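Local structure of aminotransferase, class V family protein (Trichomonas vaginalis, 5F8V) at residues A[5-16]-A[328-340]. The protein probably catalyses the pyridoxal-phosphate-dependent exchange of an amino group between O-phospho-L-serine and 2-oxoglutarate, the second step of serine biosynthesis from 3-phosphoglycerate. Residues are numbered along the deposited sequence; the frame is centred on the assembly and turned at random.
Sequences RAYNFSAGPAAV and CTQRKLLTLKGHV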
ATOM      1  N   ARG A   5      15.000  -9.255  21.909  1.00 19.52           N
ATOM      2  CA  ARG A   5      15.159  -8.944  20.451  1.00 19.45           C
ATOM      3  C   ARG A   5      16.063  -9.989  19.804  1.00 19.57           C
ATOM      4  O   ARG A   5      17.136 -10.301  20.336  1.00 19.69           O
ATOM      5  CB  ARG A   5      15.772  -7.559  20.250  1.00 19.69           C
ATOM      6  CG  ARG A   5      14.930  -6.407  20.786  1.00 19.60           C
ATOM      7  CD  ARG A   5      13.838  -6.010  19.810  1.00 18.74           C
ATOM      8  NE  ARG A   5      14.408  -5.353  18.632  1.00 18.13           N
ATOM      9  CZ  ARG A   5      13.761  -5.109  17.493  1.00 17.63           C
ATOM     10  NH1 ARG A   5      12.477  -5.456  17.332  1.00 17.52           N
ATOM     11  NH2 ARG A   5      14.406  -4.501  16.501  1.00 17.31           N
ATOM     12  N   ALA A   6      15.624 -10.536  18.676  1.00 18.92           N
ATOM     13  CA  ALA A   6      16.426 -11.498  17.920  1.00 18.35           C
ATOM     14  C   ALA A   6      17.393 -10.763  17.011  1.00 17.76           C
ATOM     15  O   ALA A   6      17.245  -9.566  16.770  1.00 17.47           O
ATOM     16  CB  ALA A   6      15.526 -12.413  17.111  1.00 18.09           C
ATOM     17  N   TYR A   7      18.396 -11.487  16.530  1.00 17.26           N
ATOM     18  CA  TYR A   7      19.252 -11.004  15.456  1.00 16.83           C
ATOM     19  C   TYR A   7      18.588 -11.351  14.128  1.00 16.63           C
ATOM     20  O   TYR A   7      18.583 -12.509  13.709  1.00 17.85           O
ATOM     21  CB  TYR A   7      20.638 -11.635  15.546  1.00 16.73           C
ATOM     22  CG  TYR A   7      21.389 -11.325  16.817  1.00 16.71           C
ATOM     23  CD1 TYR A   7      21.457 -10.017  17.322  1.00 16.87           C
ATOM     24  CD2 TYR A   7      22.064 -12.331  17.511  1.00 16.54           C
ATOM     25  CE1 TYR A   7      22.168  -9.727  18.474  1.00 16.62           C
ATOM     26  CE2 TYR A   7      22.777 -12.046  18.670  1.00 16.75           C
ATOM     27  CZ  TYR A   7      22.824 -10.745  19.144  1.00 16.51           C
ATOM     28  OH  TYR A   7      23.528 -10.450  20.270  1.00 16.52           O
ATOM     29  N   ASN A   8      18.039 -10.336  13.472  1.00 15.65           N
ATOM     30  CA  ASN A   8      17.131 -10.508  12.352  1.00 15.06           C
ATOM     31  C   ASN A   8      17.823 -10.209  11.016  1.00 14.90           C
ATOM     32  O   ASN A   8      18.116  -9.055  10.707  1.00 14.78           O
ATOM     33  CB  ASN A   8      15.930  -9.582  12.566  1.00 14.98           C
ATOM     34  CG  ASN A   8      14.865  -9.720  11.493  1.00 14.58           C
ATOM     35  OD1 ASN A   8      14.875 -10.645  10.690  1.00 14.43           O
ATOM     36  ND2 ASN A   8      13.937  -8.781  11.484  1.00 14.32           N
ATOM     37  N   PHE A   9      18.072 -11.260  10.232  1.00 14.11           N
ATOM     38  CA  PHE A   9      18.696 -11.115   8.925  1.00 13.94           C
ATOM     39  C   PHE A   9      17.708 -11.268   7.762  1.00 13.80           C
ATOM     40  O   PHE A   9      18.111 -11.608   6.663  1.00 13.66           O
ATOM     41  CB  PHE A   9      19.854 -12.103   8.805  1.00 13.79           C
ATOM     42  CG  PHE A   9      20.977 -11.832   9.759  1.00 13.74           C
ATOM     43  CD1 PHE A   9      21.949 -10.887   9.454  1.00 13.82           C
ATOM     44  CD2 PHE A   9      21.066 -12.515  10.959  1.00 13.67           C
ATOM     45  CE1 PHE A   9      22.990 -10.626  10.339  1.00 14.05           C
ATOM     46  CE2 PHE A   9      22.104 -12.263  11.844  1.00 13.79           C
ATOM     47  CZ  PHE A   9      23.076 -11.323  11.530  1.00 13.73           C
ATOM     48  N   SER A  10      16.422 -10.989   7.989  1.00 14.26           N
ATOM     49  CA  SER A  10      15.435 -11.101   6.925  1.00 14.63           C
ATOM     50  C   SER A  10      15.742 -10.130   5.792  1.00 14.82           C
ATOM     51  O   SER A  10      16.061  -8.970   6.033  1.00 14.66           O
ATOM     52  CB  SER A  10      14.023 -10.837   7.428  1.00 14.94           C
ATOM     53  OG  SER A  10      13.119 -10.863   6.334  1.00 15.16           O
ATOM     54  N   ALA A  11      15.624 -10.628   4.566  1.00 15.46           N
ATOM     55  CA  ALA A  11      15.869  -9.843   3.367  1.00 15.74           C
ATOM     56  C   ALA A  11      14.779  -8.804   3.109  1.00 15.69           C
ATOM     57  O   ALA A  11      15.022  -7.840   2.404  1.00 15.89           O
ATOM     58  CB  ALA A  11      16.009 -10.761   2.160  1.00 15.63           C
ATOM     59  N   GLY A  12      13.584  -9.001   3.654  1.00 16.20           N
ATOM     60  CA  GLY A  12      12.463  -8.084   3.395  1.00 15.98           C
ATOM     61  C   GLY A  12      11.098  -8.706   3.679  1.00 16.04           C
ATOM     62  O   GLY A  12      10.795  -9.746   3.098  1.00 17.31           O
ATOM     63  N   PRO A  13      10.258  -8.117   4.542  1.00 15.38           N
ATOM     64  CA  PRO A  13      10.570  -6.949   5.360  1.00 14.86           C
ATOM     65  C   PRO A  13      11.690  -7.212   6.364  1.00 14.94           C
ATOM     66  O   PRO A  13      11.973  -8.368   6.714  1.00 15.20           O
ATOM     67  CB  PRO A  13       9.246  -6.653   6.073  1.00 14.99           C
ATOM     68  CG  PRO A  13       8.216  -7.165   5.144  1.00 14.82           C
ATOM     69  CD  PRO A  13       8.808  -8.376   4.497  1.00 14.98           C
ATOM     70  N   ALA A  14      12.334  -6.138   6.792  1.00 14.84           N
ATOM     71  CA  ALA A  14      13.640  -6.213   7.430  1.00 14.68           C
ATOM     72  C   ALA A  14      13.678  -5.495   8.766  1.00 14.64           C
ATOM     73  O   ALA A  14      12.721  -4.820   9.146  1.00 14.66           O
ATOM     74  CB  ALA A  14      14.680  -5.623   6.498  1.00 14.64           C
ATOM     75  N   ALA A  15      14.812  -5.647   9.453  1.00 14.76           N
ATOM     76  CA  ALA A  15      15.062  -5.026  10.749  1.00 15.10           C
ATOM     77  C   ALA A  15      14.903  -3.511  10.686  1.00 15.24           C
ATOM     78  O   ALA A  15      15.254  -2.873   9.692  1.00 14.77           O
ATOM     79  CB  ALA A  15      16.460  -5.383  11.245  1.00 15.22           C
ATOM     80  N   VAL A  16      14.352  -2.962  11.761  1.00 15.26           N
ATOM     81  CA  VAL A  16      14.067  -1.545  11.889  1.00 15.56           C
ATOM     82  C   VAL A  16      14.783  -1.062  13.163  1.00 15.53           C
ATOM     83  O   VAL A  16      15.035  -1.866  14.058  1.00 14.11           O
ATOM     84  CB  VAL A  16      12.526  -1.342  11.882  1.00 16.18           C
ATOM     85  CG1 VAL A  16      12.058  -0.189  12.740  1.00 16.53           C
ATOM     86  CG2 VAL A  16      12.041  -1.171  10.444  1.00 16.37           C
ATOM     87  N   CYS A 328      22.363 -21.679  13.280  1.00 17.49           N
ATOM     88  CA  CYS A 328      22.156 -20.238  13.439  1.00 17.41           C
ATOM     89  C   CYS A 328      20.842 -19.913  14.149  1.00 17.50           C
ATOM     90  O   CYS A 328      20.849 -19.117  15.087  1.00 16.68           O
ATOM     91  CB  CYS A 328      22.212 -19.525  12.089  1.00 17.21           C
ATOM     92  SG  CYS A 328      23.834 -19.597  11.324  1.00 17.41           S
ATOM     93  N   THR A 329      19.738 -20.537  13.720  1.00 17.78           N
ATOM     94  CA  THR A 329      18.417 -20.332  14.344  1.00 18.86           C
ATOM     95  C   THR A 329      18.413 -20.662  15.845  1.00 20.12           C
ATOM     96  O   THR A 329      17.767 -19.968  16.627  1.00 19.51           O
ATOM     97  CB  THR A 329      17.314 -21.186  13.669  1.00 18.79           C
ATOM     98  OG1 THR A 329      17.324 -20.973  12.261  1.00 19.26           O
ATOM     99  CG2 THR A 329      15.925 -20.846  14.202  1.00 19.27           C
ATOM    100  N   GLN A 330      19.123 -21.725  16.239  1.00 21.21           N
ATOM    101  CA  GLN A 330      19.215 -22.103  17.656  1.00 22.88           C
ATOM    102  C   GLN A 330      20.061 -21.115  18.485  1.00 23.44           C
ATOM    103  O   GLN A 330      20.024 -21.162  19.709  1.00 23.66           O
ATOM    104  CB  GLN A 330      19.667 -23.577  17.826  1.00 23.56           C
ATOM    105  CG  GLN A 330      21.115 -23.887  17.497  1.00 24.54           C
ATOM    106  CD  GLN A 330      21.445 -25.373  17.516  1.00 25.04           C
ATOM    107  OE1 GLN A 330      22.289 -25.800  18.285  1.00 26.24           O
ATOM    108  NE2 GLN A 330      20.790 -26.159  16.662  1.00 25.11           N
ATOM    109  N   ARG A 331      20.810 -20.229  17.815  1.00 24.31           N
ATOM    110  CA  ARG A 331      21.462 -19.064  18.443  1.00 23.96           C
ATOM    111  C   ARG A 331      20.712 -17.731  18.210  1.00 24.18           C
ATOM    112  O   ARG A 331      21.297 -16.653  18.347  1.00 24.92           O
ATOM    113  CB  ARG A 331      22.891 -18.931  17.903  1.00 24.77           C
ATOM    114  CG  ARG A 331      23.779 -20.136  18.150  1.00 25.41           C
ATOM    115  CD  ARG A 331      25.025 -20.094  17.287  1.00 26.01           C
ATOM    116  NE  ARG A 331      26.064 -20.978  17.817  1.00 27.22           N
ATOM    117  CZ  ARG A 331      27.226 -20.603  18.364  1.00 28.28           C
ATOM    118  NH1 ARG A 331      27.586 -19.315  18.470  1.00 28.14           N
ATOM    119  NH2 ARG A 331      28.060 -21.545  18.810  1.00 28.42           N
ATOM    120  N   LYS A 332      19.430 -17.799  17.850  1.00 24.19           N
ATOM    121  CA  LYS A 332      18.615 -16.614  17.536  1.00 24.55           C
ATOM    122  C   LYS A 332      19.167 -15.713  16.394  1.00 22.93           C
ATOM    123  O   LYS A 332      18.913 -14.503  16.357  1.00 21.20           O
ATOM    124  CB  LYS A 332      18.317 -15.804  18.817  1.00 26.01           C
ATOM    125  CG  LYS A 332      17.229 -16.412  19.697  1.00 27.83           C
ATOM    126  CD  LYS A 332      16.730 -15.442  20.768  1.00 29.78           C
ATOM    127  CE  LYS A 332      15.828 -14.335  20.214  1.00 30.76           C
ATOM    128  NZ  LYS A 332      14.456 -14.776  19.806  1.00 31.46           N
ATOM    129  N   LEU A 333      19.906 -16.326  15.470  1.00 21.41           N
ATOM    130  CA  LEU A 333      20.337 -15.676  14.234  1.00 20.90           C
ATOM    131  C   LEU A 333      19.310 -16.135  13.204  1.00 20.66           C
ATOM    132  O   LEU A 333      19.372 -17.261  12.729  1.00 20.21           O
ATOM    133  CB  LEU A 333      21.754 -16.107  13.850  1.00 20.36           C
ATOM    134  CG  LEU A 333      22.879 -15.741  14.823  1.00 20.16           C
ATOM    135  CD1 LEU A 333      24.073 -16.660  14.642  1.00 19.73           C
ATOM    136  CD2 LEU A 333      23.290 -14.285  14.657  1.00 20.16           C
ATOM    137  N   LEU A 334      18.341 -15.273  12.907  1.00 20.56           N
ATOM    138  CA  LEU A 334      17.141 -15.674  12.171  1.00 20.79           C
ATOM    139  C   LEU A 334      17.167 -15.274  10.696  1.00 21.16           C
ATOM    140  O   LEU A 334      17.651 -14.198  10.340  1.00 20.14           O
ATOM    141  CB  LEU A 334      15.901 -15.071  12.837  1.00 20.69           C
ATOM    142  CG  LEU A 334      15.658 -15.480  14.304  1.00 20.64           C
ATOM    143  CD1 LEU A 334      14.401 -14.805  14.831  1.00 20.52           C
ATOM    144  CD2 LEU A 334      15.553 -16.988  14.454  1.00 20.12           C
ATOM    145  N   THR A 335      16.616 -16.162   9.867  1.00 21.86           N
ATOM    146  CA  THR A 335      16.440 -15.968   8.419  1.00 22.01           C
ATOM    147  C   THR A 335      17.776 -15.823   7.687  1.00 22.66           C
ATOM    148  O   THR A 335      17.970 -14.951   6.833  1.00 22.16           O
ATOM    149  CB  THR A 335      15.465 -14.809   8.114  1.00 22.20           C
ATOM    150  OG1 THR A 335      14.327 -14.912   8.973  1.00 21.63           O
ATOM    151  CG2 THR A 335      14.973 -14.851   6.649  1.00 22.09           C
ATOM    152  N   LEU A 336      18.699 -16.710   8.044  1.00 23.35           N
ATOM    153  CA  LEU A 336      19.938 -16.879   7.297  1.00 23.93           C
ATOM    154  C   LEU A 336      19.762 -17.868   6.150  1.00 24.44           C
ATOM    155  O   LEU A 336      20.683 -18.075   5.378  1.00 24.19           O
ATOM    156  CB  LEU A 336      21.076 -17.289   8.239  1.00 24.36           C
ATOM    157  CG  LEU A 336      21.610 -16.058   8.983  1.00 24.39           C
ATOM    158  CD1 LEU A 336      22.165 -16.416  10.332  1.00 25.10           C
ATOM    159  CD2 LEU A 336      22.658 -15.325   8.155  1.00 24.91           C
ATOM    160  N   LYS A 337      18.573 -18.467   6.039  1.00 26.13           N
ATOM    161  CA  LYS A 337      18.207 -19.298   4.896  1.00 26.72           C
ATOM    162  C   LYS A 337      18.161 -18.441   3.633  1.00 26.40           C
ATOM    163  O   LYS A 337      17.457 -17.431   3.595  1.00 25.21           O
ATOM    164  CB  LYS A 337      16.839 -19.936   5.146  1.00 28.50           C
ATOM    165  CG  LYS A 337      16.363 -20.899   4.074  1.00 30.37           C
ATOM    166  CD  LYS A 337      15.120 -21.646   4.533  1.00 32.20           C
ATOM    167  CE  LYS A 337      14.869 -22.891   3.696  1.00 33.36           C
ATOM    168  NZ  LYS A 337      13.773 -23.708   4.293  1.00 34.01           N
ATOM    169  N   GLY A 338      18.918 -18.842   2.613  1.00 26.32           N
ATOM    170  CA  GLY A 338      18.963 -18.108   1.349  1.00 26.45           C
ATOM    171  C   GLY A 338      17.649 -18.225   0.600  1.00 26.35           C
ATOM    172  O   GLY A 338      16.822 -19.087   0.922  1.00 25.70           O
ATOM    173  N   HIS A 339      17.457 -17.362  -0.399  1.00 26.30           N
ATOM    174  CA  HIS A 339      16.261 -17.408  -1.254  1.00 26.78           C
ATOM    175  C   HIS A 339      16.107 -18.806  -1.857  1.00 26.52           C
ATOM    176  O   HIS A 339      17.102 -19.443  -2.218  1.00 26.14           O
ATOM    177  CB  HIS A 339      16.337 -16.359  -2.379  1.00 27.86           C
ATOM    178  CG  HIS A 339      15.011 -16.026  -2.997  1.00 28.35           C
ATOM    179  ND1 HIS A 339      14.124 -15.140  -2.419  1.00 29.13           N
ATOM    180  CD2 HIS A 339      14.432 -16.435  -4.150  1.00 28.91           C
ATOM    181  CE1 HIS A 339      13.051 -15.032  -3.182  1.00 29.14           C
ATOM    182  NE2 HIS A 339      13.216 -15.803  -4.241  1.00 29.59           N
ATOM    183  N   VAL A 340      14.857 -19.260  -1.955  1.00 26.81           N
ATOM    184  CA  VAL A 340      14.508 -20.610  -2.439  1.00 27.59           C
ATOM    185  C   VAL A 340      15.084 -20.977  -3.816  1.00 28.15           C
ATOM    186  O   VAL A 340      15.308 -22.152  -4.099  1.00 28.34           O
ATOM    187  CB  VAL A 340      12.964 -20.841  -2.483  1.00 27.94           C
ATOM    188  CG1 VAL A 340      12.365 -20.828  -1.085  1.00 28.01           C
ATOM    189  CG2 VAL A 340      12.248 -19.835  -3.401  1.00 27.62           C
TER
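Tyr-7 and Leu-334 share the straightest bond here: Leu-334 N gives its hydrogen to Tyr-7 O at 2.9 Å, with an N-H...O angle of 179°. Tyr-7 N donates to Lys-332 O (3.1 Å) and Phe-9 N to Leu-334 O (3.0 Å), completing the ladder of a two-stranded parallel sheet. Lys-332, at positive phi, is the C-prime residue of the Schellman motif ending helix 318-329, and its carbonyl turns to Tyr-7. At the end of the ladder an Asx turn starts at Asn-8: Ser-10 N reaches Asn-8 OD1 from above the carbonyl plane, while Asn-8 ND2 bonds Glu-40 O of the second subunit. On the Tyr-7 face, Leu-333 CD2 lies 3.7 Å from both Tyr-7 CD2 and Phe-9 CE2, meeting the Phe-9 ring at its edge. Phe-9 CG stands anti to its carbonyl carbon (chi1 -65°), which lays the ring alongside Leu-336, whose CD2 sits over one face. Leu-334, on the Asn-8 face, puts CD1 3.5 Å from Ala-6 CB, tighter than usual, and Lys-332 CE flanks that Ala-6 methyl. Three backbone bonds thus set the register; Tyr-7 and Leu-333 pack on helix 355-367, Asn-8 and Leu-334 on Met-36 of the second subunit, joining N-terminus to C-terminal region at the dimer interface.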